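Local coordinates for protein elongation factor G (Thermus thermophilus, PDB 2DY1) that binds GTP together with a magnesium ion and, like its family, probably works as a GTPase in the translocation step of protein synthesis, at residues A13-A18 with E116-V121; T120-E123 with P128-V131; K453-E458 with V617-V622; L591-A596 with L623-A628. All blocks are in the same frame, centred on the assembly; numbering follows the deposited sequence.

Following the chain from the N terminus, contact 1 closes a loop of 97 residues by laying helix 113-124 on strand 9-16 of the GTP-binding domain. Contact 2 starts on the same helix, sharing T120 and V121 with contact 1, and closes a short turn onto strand 129-134; W119 and R129 touch between the two. Contact 3 follows in series, its centre about 36 Å from that of contact 1, and spans 158 residues to join the entry of strand 457-460 to the turn after strand 610-618. Contact 4 crosses it, joining helix 587-596 to helix 625-633: 591-596 falls inside that loop and 623-628 beyond it. V454 and L623 pack together where contacts 3 and 4 adjoin.

Contact 1 of 4, residues A13-A18 with E116-V121; sequences ALVGHA and ERAWTV. With GTP (guanosine-5'-triphosphate), chain C.
V15 and A118 mark the closest backbone approach, their CA atoms 6.4 Å apart, where helix 113-124 lies against strand 9-16 of the P-loop GTPase fold. The strand is inside the mixed sheet, between strands 74-80 and 100-106, and the helix covers one face of it. No hydrogen bond joins the two segments; they meet through small apolar groups. The CB of V15 is directed at the helix, and its CG2, placed between the backbone N and the carbonyl carbon (CG1 taking chi1 -66°), comes to 3.6 Å from A118 CB. A118 CB is also 3.7 Å from V15 CB, so it lies against the branch point of the valine as well as its methyl. A118 CB then passes 4.4 Å from G16 N. L95 of helix 88-97 and V103 of strand 100-106 also touch V15.

G16 has phi 151°, a conformation in which a CB would jam against the preceding carbonyl O. The chain leads from here into the P-loop: G16 O accepts a bond from K22 NZ, and H17 O one from S20 OG, K22 and S20 both being GTP-binding residues. H17 ND1 is bonded to G114 N at the start of the helix. Two residues past the glycine, A18 CA lies 3.2 Å from O3G on the gamma phosphate of GTP.

Contact 2 of 4, residues T120-E123 with P128-V131; sequences TVAE and PRMV
A122 is the first residue of 120-123 to meet the strand, its CB aimed at it and resting 3.8 Å from R129 CD and 4.0 Å from R129 CG. One methyl thus bears on the aliphatic part of the arginine, near where the CA atoms of A122 and R129 come closest at 7.5 Å. Next along the helix, E123 follows with CG anti to the backbone N (chi1 -155°) and the chain extended beyond it, which brings the carboxylate alongside R129 NH1. E123 OE2 takes a weak hydrogen bond from R129 NH1 at 3.1 Å, bent to 133°, as part of a salt bridge. The carboxylate and guanidinium planes stand 85° apart, and the backbone end of the glutamate covers one face of the guanidinium: E123 CA is 4.2 Å above its centre. R129 reaches this place by bending at chi2 and chi3. L127 O accepts from its NE, and W119 makes a cation-pi contact with it. Replacing R129 by a leucine would take away the guanidinium, and E123 would probably lose its ionic mate while W119 and L127 O lost their cationic neighbour. The contact closes the helix-to-strand half of the beta-alpha-beta unit formed by strand 100-106, helix 113-124 and strand 129-134, with A101 of strand 100-106 touching A122 and R129, and Y248 of strand 248-252 touching both E123 and R129.

Contact 3 of 4, residues K453-E458 with V617-V622; sequences KVPYRE and VPLAEV
V454, P455 and Y456 meet L619 and A620 at the junction where the chain entering strand 457-460 packs on the turn after strand 610-618, the start of domain IV sequence meeting sequence of the C-terminal domain of elongation factor G. V454 and A620 bring their CA atoms to 6.1 Å. The valine's two methyls divide the work: at chi1 174° CG1 lies opposite the main-chain nitrogen, and CG2 is sent to the other segment, 3.7 Å from both A620 CB and A620 CA. The first methyl serves the neighbouring tyrosine, V454 CG1 sitting 3.8 Å above the centre of the Y456 ring. With one face of the ring lying on that methyl, the phenol reaches across to A620, and Y456 OH ends 3.7 Å from A620 CB.

P455 is the centre of an inverse gamma turn, closed by a weak bond from Y456 N to V454 O, which bends the chain just before strand 457-460. Strands 457-460 and 610-618 both run antiparallel to strand 569-583 in one sheet, and the two segments approach each other at the strands' ends, where the chain has left or not yet joined the sheet. In 617-622, E621 N bonds to P618 O and V622 N to L619 O, turning the chain tightly. P455 CD and L619 CD2 pack at 4.1 Å, their side chains crossing at about a right angle. P574 of strand 569-583 touches V454, and Y646 OH is hydrogen-bonded to P455 O.

Contact 4 of 4, residues L591-A596 with L623-A628; sequences LSDLQA and LEYYKA
Y625 carries the whole contact on its side, meeting L594 by apolar packing and D593 by an edge contact and a bridging water. The two backbones stay well apart, with D593 and A628 closest at 9.6 Å between CA atoms, so the gap is bridged by side chains. With chi1 at -166°, the tyrosine ring points away from its own N-H and out toward helix 587-596. Among the apolar contacts, L594 CD2 approaches the end of the ring, 3.8 Å from Y625 OH and 4.1 Å from Y625 CZ, the two side chains standing roughly at right angles. L578 of strand 569-583 touches both L594 and Y625.

The other contacts centre on D593 OD1. It lies at the edge of the Y625 ring and in its plane, 3.6 Å from Y625 CE2, with the carboxylate tilted 24° from the ring. A water completes the link: it donates to D593 OD1 at 2.5 Å and accepts from Y625 OH at 2.6 Å, itself lying in the ring plane. The same carboxylate oxygen forms a salt bridge with R597 NE, so OD1 is shared between the water and the R597 guanidinium.

Within the second segment, K627 NZ binds E624 OE2 at 2.9 Å, a salt bridge from the helix's first turn back to its N-cap residue. Helices 587-596 and 625-633 are the two of a beta-alpha-beta-beta-alpha-beta order over an antiparallel sheet, the ferredoxin-like fold expected of the C-terminal domain of elongation factor G.

Contact 1 of 4, residues A13-A18 with E116-V121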
# COMPACT_ATOMS: atom_id res chain seq x y z
N ALA A 13 14.75 -3.45 -7.97
CA ALA A 13 13.41 -3.95 -7.58
C ALA A 13 12.72 -4.40 -8.86
O ALA A 13 12.67 -3.64 -9.82
CB ALA A 13 12.59 -2.86 -6.94
N LEU A 14 12.20 -5.63 -8.85
CA LEU A 14 11.50 -6.20 -10.01
C LEU A 14 10.02 -6.04 -9.68
O LEU A 14 9.48 -6.66 -8.73
CB LEU A 14 11.89 -7.68 -10.14
CG LEU A 14 11.12 -8.53 -11.15
CD1 LEU A 14 11.19 -7.91 -12.55
CD2 LEU A 14 11.75 -9.90 -11.15
N VAL A 15 9.35 -5.20 -10.47
CA VAL A 15 7.95 -4.86 -10.24
C VAL A 15 7.16 -5.03 -11.52
O VAL A 15 7.74 -5.25 -12.59
CB VAL A 15 7.82 -3.40 -9.77
CG1 VAL A 15 8.48 -3.25 -8.39
CG2 VAL A 15 8.53 -2.44 -10.76
N GLY A 16 5.85 -4.94 -11.41
CA GLY A 16 5.02 -5.08 -12.60
C GLY A 16 3.66 -5.65 -12.22
O GLY A 16 3.47 -6.11 -11.11
N HIS A 17 2.72 -5.61 -13.15
CA HIS A 17 1.38 -6.11 -12.89
C HIS A 17 1.40 -7.57 -12.48
O HIS A 17 2.27 -8.34 -12.88
CB HIS A 17 0.53 -5.98 -14.15
CG HIS A 17 -0.94 -6.09 -13.91
ND1 HIS A 17 -1.72 -5.01 -13.53
CD2 HIS A 17 -1.78 -7.14 -13.99
CE1 HIS A 17 -2.97 -5.40 -13.39
NE2 HIS A 17 -3.04 -6.69 -13.66
N ALA A 18 0.39 -7.94 -11.71
CA ALA A 18 0.26 -9.31 -11.26
C ALA A 18 0.32 -10.28 -12.44
O ALA A 18 -0.36 -10.09 -13.46
CB ALA A 18 -1.06 -9.46 -10.52
N GLU A 116 1.63 0.72 -14.31
CA GLU A 116 1.65 2.17 -14.11
C GLU A 116 1.90 2.54 -12.66
O GLU A 116 2.65 3.47 -12.38
CB GLU A 116 0.33 2.79 -14.57
CG GLU A 116 0.17 2.85 -16.08
CD GLU A 116 0.99 3.96 -16.72
OE1 GLU A 116 1.83 4.58 -16.02
OE2 GLU A 116 0.80 4.22 -17.92
N ARG A 117 1.26 1.84 -11.73
CA ARG A 117 1.46 2.16 -10.32
C ARG A 117 2.92 2.03 -9.91
O ARG A 117 3.46 2.91 -9.23
CB ARG A 117 0.64 1.25 -9.41
CG ARG A 117 -0.87 1.30 -9.52
CD ARG A 117 -1.40 0.57 -8.31
NE ARG A 117 -2.67 -0.13 -8.50
CZ ARG A 117 -2.84 -1.42 -8.75
NH1 ARG A 117 -1.80 -2.20 -8.86
NH2 ARG A 117 -4.07 -1.91 -8.87
N ALA A 118 3.55 0.93 -10.28
CA ALA A 118 4.95 0.73 -9.91
C ALA A 118 5.83 1.75 -10.63
O ALA A 118 6.77 2.28 -10.04
CB ALA A 118 5.39 -0.69 -10.27
N TRP A 119 5.52 2.01 -11.90
CA TRP A 119 6.29 2.98 -12.69
C TRP A 119 6.26 4.37 -12.03
O TRP A 119 7.29 5.03 -11.92
CB TRP A 119 5.69 3.07 -14.10
CG TRP A 119 6.52 3.85 -15.07
CD1 TRP A 119 6.45 5.19 -15.35
CD2 TRP A 119 7.55 3.32 -15.90
NE1 TRP A 119 7.38 5.52 -16.31
CE2 TRP A 119 8.07 4.39 -16.66
CE3 TRP A 119 8.09 2.04 -16.08
CZ2 TRP A 119 9.11 4.22 -17.59
CZ3 TRP A 119 9.11 1.86 -17.00
CH2 TRP A 119 9.61 2.95 -17.74
N THR A 120 5.08 4.78 -11.59
CA THR A 120 4.90 6.08 -10.96
C THR A 120 5.68 6.19 -9.64
O THR A 120 6.31 7.21 -9.37
CB THR A 120 3.41 6.35 -10.69
OG1 THR A 120 2.72 6.45 -11.94
CG2 THR A 120 3.23 7.66 -9.93
N VAL A 121 5.62 5.14 -8.83
CA VAL A 121 6.35 5.15 -7.56
C VAL A 121 7.84 5.26 -7.86
O VAL A 121 8.56 6.05 -7.23
CB VAL A 121 6.06 3.88 -6.75
CG1 VAL A 121 6.95 3.82 -5.49
CG2 VAL A 121 4.59 3.86 -6.37
PG GTP C . 2.73 -11.86 -9.11
O1G GTP C . 1.33 -12.51 -8.66
O2G GTP C . 3.85 -12.21 -8.01
O3G GTP C . 2.63 -10.41 -9.38
O3B GTP C . 3.08 -12.70 -10.44
PB GTP C . 4.53 -12.76 -11.13
O1B GTP C . 4.73 -11.51 -11.90
O2B GTP C . 5.55 -13.13 -10.13
O3A GTP C . 4.31 -13.91 -12.23
PA GTP C . 4.67 -15.45 -12.01
O1A GTP C . 6.13 -15.63 -12.13
O2A GTP C . 4.00 -15.92 -10.77
O5' GTP C . 3.99 -16.16 -13.28
C5' GTP C . 2.57 -16.29 -13.31
C4' GTP C . 2.16 -17.29 -14.39
O4' GTP C . 2.79 -16.87 -15.60
C3' GTP C . 2.74 -18.67 -14.06
O3' GTP C . 1.87 -19.68 -14.57
C2' GTP C . 4.06 -18.67 -14.82
O2' GTP C . 4.41 -20.02 -15.17
C1' GTP C . 3.61 -17.95 -16.08
N9 GTP C . 4.74 -17.39 -16.87
C8 GTP C . 5.69 -16.58 -16.40
N7 GTP C . 6.46 -16.17 -17.41
C5 GTP C . 5.99 -16.73 -18.53
C6 GTP C . 6.38 -16.67 -19.86
O6 GTP C . 7.31 -15.96 -20.24
N1 GTP C . 5.66 -17.42 -20.80
C2 GTP C . 4.58 -18.20 -20.39
N2 GTP C . 3.89 -18.91 -21.28
N3 GTP C . 4.23 -18.23 -19.10
C4 GTP C . 4.90 -17.52 -18.18

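Contact 2 of 4, residues T120-E123 with P128-V131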
# COMPACT_ATOMS: atom_id res chain seq x y z
N THR A 120 5.08 4.78 -11.59
CA THR A 120 4.90 6.08 -10.96
C THR A 120 5.68 6.19 -9.64
O THR A 120 6.31 7.21 -9.37
CB THR A 120 3.41 6.35 -10.69
OG1 THR A 120 2.72 6.45 -11.94
CG2 THR A 120 3.23 7.66 -9.93
N VAL A 121 5.62 5.14 -8.83
CA VAL A 121 6.35 5.15 -7.56
C VAL A 121 7.84 5.26 -7.86
O VAL A 121 8.56 6.05 -7.23
CB VAL A 121 6.06 3.88 -6.75
CG1 VAL A 121 6.95 3.82 -5.49
CG2 VAL A 121 4.59 3.86 -6.37
N ALA A 122 8.31 4.49 -8.84
CA ALA A 122 9.72 4.53 -9.20
C ALA A 122 10.11 5.94 -9.63
O ALA A 122 11.16 6.44 -9.25
CB ALA A 122 10.02 3.53 -10.33
N GLU A 123 9.26 6.56 -10.44
CA GLU A 123 9.51 7.91 -10.93
C GLU A 123 9.62 8.90 -9.77
O GLU A 123 10.57 9.71 -9.73
CB GLU A 123 8.38 8.32 -11.89
CG GLU A 123 8.77 9.39 -12.91
CD GLU A 123 7.87 9.37 -14.14
OE1 GLU A 123 6.64 9.56 -13.97
OE2 GLU A 123 8.38 9.16 -15.26
N PRO A 128 15.90 5.02 -12.00
CA PRO A 128 16.04 4.66 -13.41
C PRO A 128 15.09 3.47 -13.59
O PRO A 128 14.82 2.72 -12.63
CB PRO A 128 17.48 4.19 -13.52
CG PRO A 128 18.18 5.11 -12.51
CD PRO A 128 17.22 5.07 -11.34
N ARG A 129 14.60 3.27 -14.81
CA ARG A 129 13.70 2.17 -15.10
C ARG A 129 14.12 1.45 -16.38
O ARG A 129 14.59 2.08 -17.34
CB ARG A 129 12.26 2.68 -15.28
CG ARG A 129 11.46 2.85 -13.99
CD ARG A 129 10.65 4.14 -14.06
NE ARG A 129 11.59 5.26 -13.91
CZ ARG A 129 11.38 6.48 -14.38
NH1 ARG A 129 10.27 6.76 -15.05
NH2 ARG A 129 12.30 7.42 -14.20
N MET A 130 13.98 0.13 -16.37
CA MET A 130 14.26 -0.72 -17.53
C MET A 130 13.02 -1.61 -17.61
O MET A 130 12.41 -1.88 -16.59
CB MET A 130 15.52 -1.58 -17.27
CG MET A 130 15.70 -2.80 -18.13
SD MET A 130 17.18 -3.72 -17.54
CE MET A 130 18.41 -2.55 -18.07
N VAL A 131 12.63 -2.00 -18.81
CA VAL A 131 11.46 -2.86 -19.00
C VAL A 131 11.92 -4.22 -19.48
O VAL A 131 12.85 -4.30 -20.28
CB VAL A 131 10.54 -2.31 -20.13
CG1 VAL A 131 9.43 -3.31 -20.49
CG2 VAL A 131 9.92 -0.98 -19.69

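Contact 3 of 4, residues K453-E458 with V617-V622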
# COMPACT_ATOMS: atom_id res chain seq x y z
N LYS A 453 -20.02 -2.33 12.17
CA LYS A 453 -21.29 -1.73 12.54
C LYS A 453 -21.26 -0.27 12.08
O LYS A 453 -20.21 0.37 12.13
CB LYS A 453 -21.48 -1.79 14.05
CG LYS A 453 -21.68 -3.19 14.57
CD LYS A 453 -21.78 -3.18 16.07
CE LYS A 453 -22.02 -4.57 16.62
NZ LYS A 453 -22.09 -4.54 18.11
N VAL A 454 -22.40 0.25 11.65
CA VAL A 454 -22.48 1.64 11.19
C VAL A 454 -22.62 2.56 12.39
O VAL A 454 -23.39 2.30 13.31
CB VAL A 454 -23.69 1.85 10.26
CG1 VAL A 454 -23.85 3.32 9.92
CG2 VAL A 454 -23.49 1.04 8.98
N PRO A 455 -21.85 3.65 12.41
CA PRO A 455 -21.92 4.59 13.53
C PRO A 455 -23.10 5.56 13.39
O PRO A 455 -22.93 6.74 13.06
CB PRO A 455 -20.57 5.29 13.48
CG PRO A 455 -20.29 5.34 12.01
CD PRO A 455 -20.68 3.95 11.55
N TYR A 456 -24.30 5.05 13.64
CA TYR A 456 -25.51 5.87 13.57
C TYR A 456 -25.43 6.92 14.67
O TYR A 456 -24.71 6.76 15.65
CB TYR A 456 -26.76 5.01 13.79
CG TYR A 456 -27.05 4.06 12.66
CD1 TYR A 456 -27.53 4.53 11.44
CD2 TYR A 456 -26.81 2.70 12.80
CE1 TYR A 456 -27.77 3.65 10.37
CE2 TYR A 456 -27.04 1.82 11.74
CZ TYR A 456 -27.52 2.30 10.54
OH TYR A 456 -27.72 1.42 9.49
N ARG A 457 -26.18 7.99 14.50
CA ARG A 457 -26.21 9.04 15.50
C ARG A 457 -27.63 9.52 15.63
O ARG A 457 -28.53 8.97 14.98
CB ARG A 457 -25.26 10.17 15.12
CG ARG A 457 -23.81 9.69 15.18
CD ARG A 457 -22.81 10.81 15.18
NE ARG A 457 -21.46 10.25 15.22
CZ ARG A 457 -20.39 10.92 14.82
NH1 ARG A 457 -20.53 12.15 14.37
NH2 ARG A 457 -19.20 10.33 14.82
N GLU A 458 -27.84 10.52 16.47
CA GLU A 458 -29.18 11.05 16.67
C GLU A 458 -29.13 12.56 16.77
O GLU A 458 -28.08 13.13 16.99
CB GLU A 458 -29.77 10.50 17.98
CG GLU A 458 -29.95 8.99 18.00
CD GLU A 458 -30.44 8.49 19.34
OE1 GLU A 458 -31.14 9.25 20.05
OE2 GLU A 458 -30.15 7.32 19.68
N VAL A 617 -24.04 7.99 -1.16
CA VAL A 617 -24.72 6.77 -0.76
C VAL A 617 -24.53 6.53 0.73
O VAL A 617 -23.50 6.89 1.29
CB VAL A 617 -24.13 5.57 -1.55
CG1 VAL A 617 -22.63 5.48 -1.29
CG2 VAL A 617 -24.82 4.27 -1.13
N PRO A 618 -25.52 5.92 1.39
CA PRO A 618 -25.41 5.64 2.82
C PRO A 618 -24.27 4.66 3.05
O PRO A 618 -24.16 3.66 2.34
CB PRO A 618 -26.75 5.01 3.16
CG PRO A 618 -27.68 5.61 2.16
CD PRO A 618 -26.87 5.57 0.90
N LEU A 619 -23.42 4.93 4.04
CA LEU A 619 -22.31 4.03 4.32
C LEU A 619 -22.83 2.61 4.54
O LEU A 619 -22.18 1.63 4.17
CB LEU A 619 -21.57 4.48 5.59
CG LEU A 619 -20.49 3.52 6.10
CD1 LEU A 619 -19.30 3.57 5.13
CD2 LEU A 619 -20.06 3.92 7.50
N ALA A 620 -24.01 2.51 5.13
CA ALA A 620 -24.62 1.22 5.44
C ALA A 620 -24.94 0.40 4.19
O ALA A 620 -25.18 -0.80 4.30
CB ALA A 620 -25.89 1.44 6.25
N GLU A 621 -24.93 1.04 3.04
CA GLU A 621 -25.24 0.34 1.79
C GLU A 621 -24.01 -0.02 0.98
O GLU A 621 -24.12 -0.68 -0.06
CB GLU A 621 -26.15 1.21 0.92
CG GLU A 621 -27.48 1.56 1.55
CD GLU A 621 -28.30 0.34 1.86
OE1 GLU A 621 -28.62 -0.42 0.92
OE2 GLU A 621 -28.63 0.13 3.05
N VAL A 622 -22.83 0.39 1.46
CA VAL A 622 -21.59 0.15 0.73
C VAL A 622 -20.40 -0.36 1.55
O VAL A 622 -19.26 -0.19 1.14
CB VAL A 622 -21.11 1.43 0.01
CG1 VAL A 622 -22.02 1.76 -1.17
CG2 VAL A 622 -21.08 2.60 1.01

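Contact 4 of 4, residues L591-A596 with L623-A628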
# COMPACT_ATOMS: atom_id res chain seq x y z
N LEU A 591 -24.86 1.76 -12.20
CA LEU A 591 -25.96 2.65 -11.80
C LEU A 591 -27.11 1.82 -11.26
O LEU A 591 -27.65 2.12 -10.19
CB LEU A 591 -26.44 3.49 -12.99
CG LEU A 591 -25.43 4.45 -13.62
CD1 LEU A 591 -26.13 5.31 -14.66
CD2 LEU A 591 -24.80 5.33 -12.55
N SER A 592 -27.50 0.79 -12.00
CA SER A 592 -28.60 -0.08 -11.57
C SER A 592 -28.38 -0.54 -10.13
O SER A 592 -29.28 -0.46 -9.30
CB SER A 592 -28.70 -1.30 -12.49
OG SER A 592 -29.60 -2.26 -11.96
N ASP A 593 -27.16 -1.00 -9.85
CA ASP A 593 -26.80 -1.47 -8.52
C ASP A 593 -26.74 -0.33 -7.50
O ASP A 593 -27.18 -0.49 -6.36
CB ASP A 593 -25.46 -2.22 -8.60
CG ASP A 593 -24.82 -2.44 -7.24
OD1 ASP A 593 -24.00 -1.59 -6.83
OD2 ASP A 593 -25.14 -3.45 -6.58
N LEU A 594 -26.21 0.83 -7.90
CA LEU A 594 -26.14 1.97 -6.99
C LEU A 594 -27.56 2.34 -6.57
O LEU A 594 -27.83 2.58 -5.39
CB LEU A 594 -25.49 3.18 -7.67
CG LEU A 594 -23.97 3.18 -7.84
CD1 LEU A 594 -23.51 4.55 -8.34
CD2 LEU A 594 -23.30 2.86 -6.51
N GLN A 595 -28.46 2.37 -7.54
CA GLN A 595 -29.86 2.71 -7.27
C GLN A 595 -30.43 1.80 -6.18
O GLN A 595 -31.23 2.24 -5.35
CB GLN A 595 -30.69 2.58 -8.55
CG GLN A 595 -30.13 3.40 -9.72
CD GLN A 595 -30.96 3.29 -10.99
OE1 GLN A 595 -31.34 2.20 -11.40
NE2 GLN A 595 -31.23 4.43 -11.62
N ALA A 596 -30.00 0.54 -6.17
CA ALA A 596 -30.48 -0.41 -5.17
C ALA A 596 -29.80 -0.18 -3.82
O ALA A 596 -30.24 -0.71 -2.79
CB ALA A 596 -30.24 -1.84 -5.64
N LEU A 623 -20.65 -0.97 2.70
CA LEU A 623 -19.54 -1.45 3.51
C LEU A 623 -18.77 -2.58 2.83
O LEU A 623 -17.61 -2.84 3.16
CB LEU A 623 -20.03 -1.88 4.88
CG LEU A 623 -20.28 -0.70 5.83
CD1 LEU A 623 -21.03 -1.17 7.05
CD2 LEU A 623 -18.94 -0.08 6.23
N GLU A 624 -19.42 -3.26 1.89
CA GLU A 624 -18.74 -4.32 1.16
C GLU A 624 -18.78 -4.05 -0.33
O GLU A 624 -18.74 -4.98 -1.13
CB GLU A 624 -19.36 -5.69 1.45
CG GLU A 624 -19.13 -6.14 2.87
CD GLU A 624 -19.25 -7.63 3.04
OE1 GLU A 624 -20.32 -8.19 2.71
OE2 GLU A 624 -18.28 -8.24 3.52
N TYR A 625 -18.83 -2.77 -0.70
CA TYR A 625 -18.86 -2.42 -2.10
C TYR A 625 -17.59 -2.97 -2.76
O TYR A 625 -17.60 -3.39 -3.91
CB TYR A 625 -18.94 -0.90 -2.27
CG TYR A 625 -19.32 -0.45 -3.67
CD1 TYR A 625 -18.47 0.38 -4.40
CD2 TYR A 625 -20.52 -0.86 -4.26
CE1 TYR A 625 -18.81 0.80 -5.70
CE2 TYR A 625 -20.86 -0.45 -5.55
CZ TYR A 625 -20.00 0.37 -6.26
OH TYR A 625 -20.34 0.77 -7.54
N TYR A 626 -16.49 -3.00 -2.00
CA TYR A 626 -15.22 -3.50 -2.53
C TYR A 626 -15.33 -4.95 -3.02
O TYR A 626 -14.59 -5.35 -3.91
CB TYR A 626 -14.09 -3.38 -1.48
CG TYR A 626 -14.16 -4.34 -0.31
CD1 TYR A 626 -15.03 -4.11 0.76
CD2 TYR A 626 -13.32 -5.46 -0.25
CE1 TYR A 626 -15.06 -4.97 1.85
CE2 TYR A 626 -13.35 -6.33 0.84
CZ TYR A 626 -14.22 -6.07 1.89
OH TYR A 626 -14.22 -6.91 2.97
N LYS A 627 -16.26 -5.72 -2.46
CA LYS A 627 -16.43 -7.12 -2.87
C LYS A 627 -17.28 -7.26 -4.12
O LYS A 627 -17.09 -8.18 -4.91
CB LYS A 627 -17.07 -7.95 -1.75
CG LYS A 627 -16.17 -8.22 -0.55
CD LYS A 627 -16.82 -9.22 0.41
CE LYS A 627 -15.91 -9.50 1.59
NZ LYS A 627 -16.57 -10.40 2.61
N ALA A 628 -18.21 -6.33 -4.31
CA ALA A 628 -19.13 -6.37 -5.44
C ALA A 628 -18.66 -5.65 -6.70
O ALA A 628 -19.06 -6.02 -7.81
CB ALA A 628 -20.49 -5.82 -5.01
O HOH W 1 -22.67 -0.06 -8.23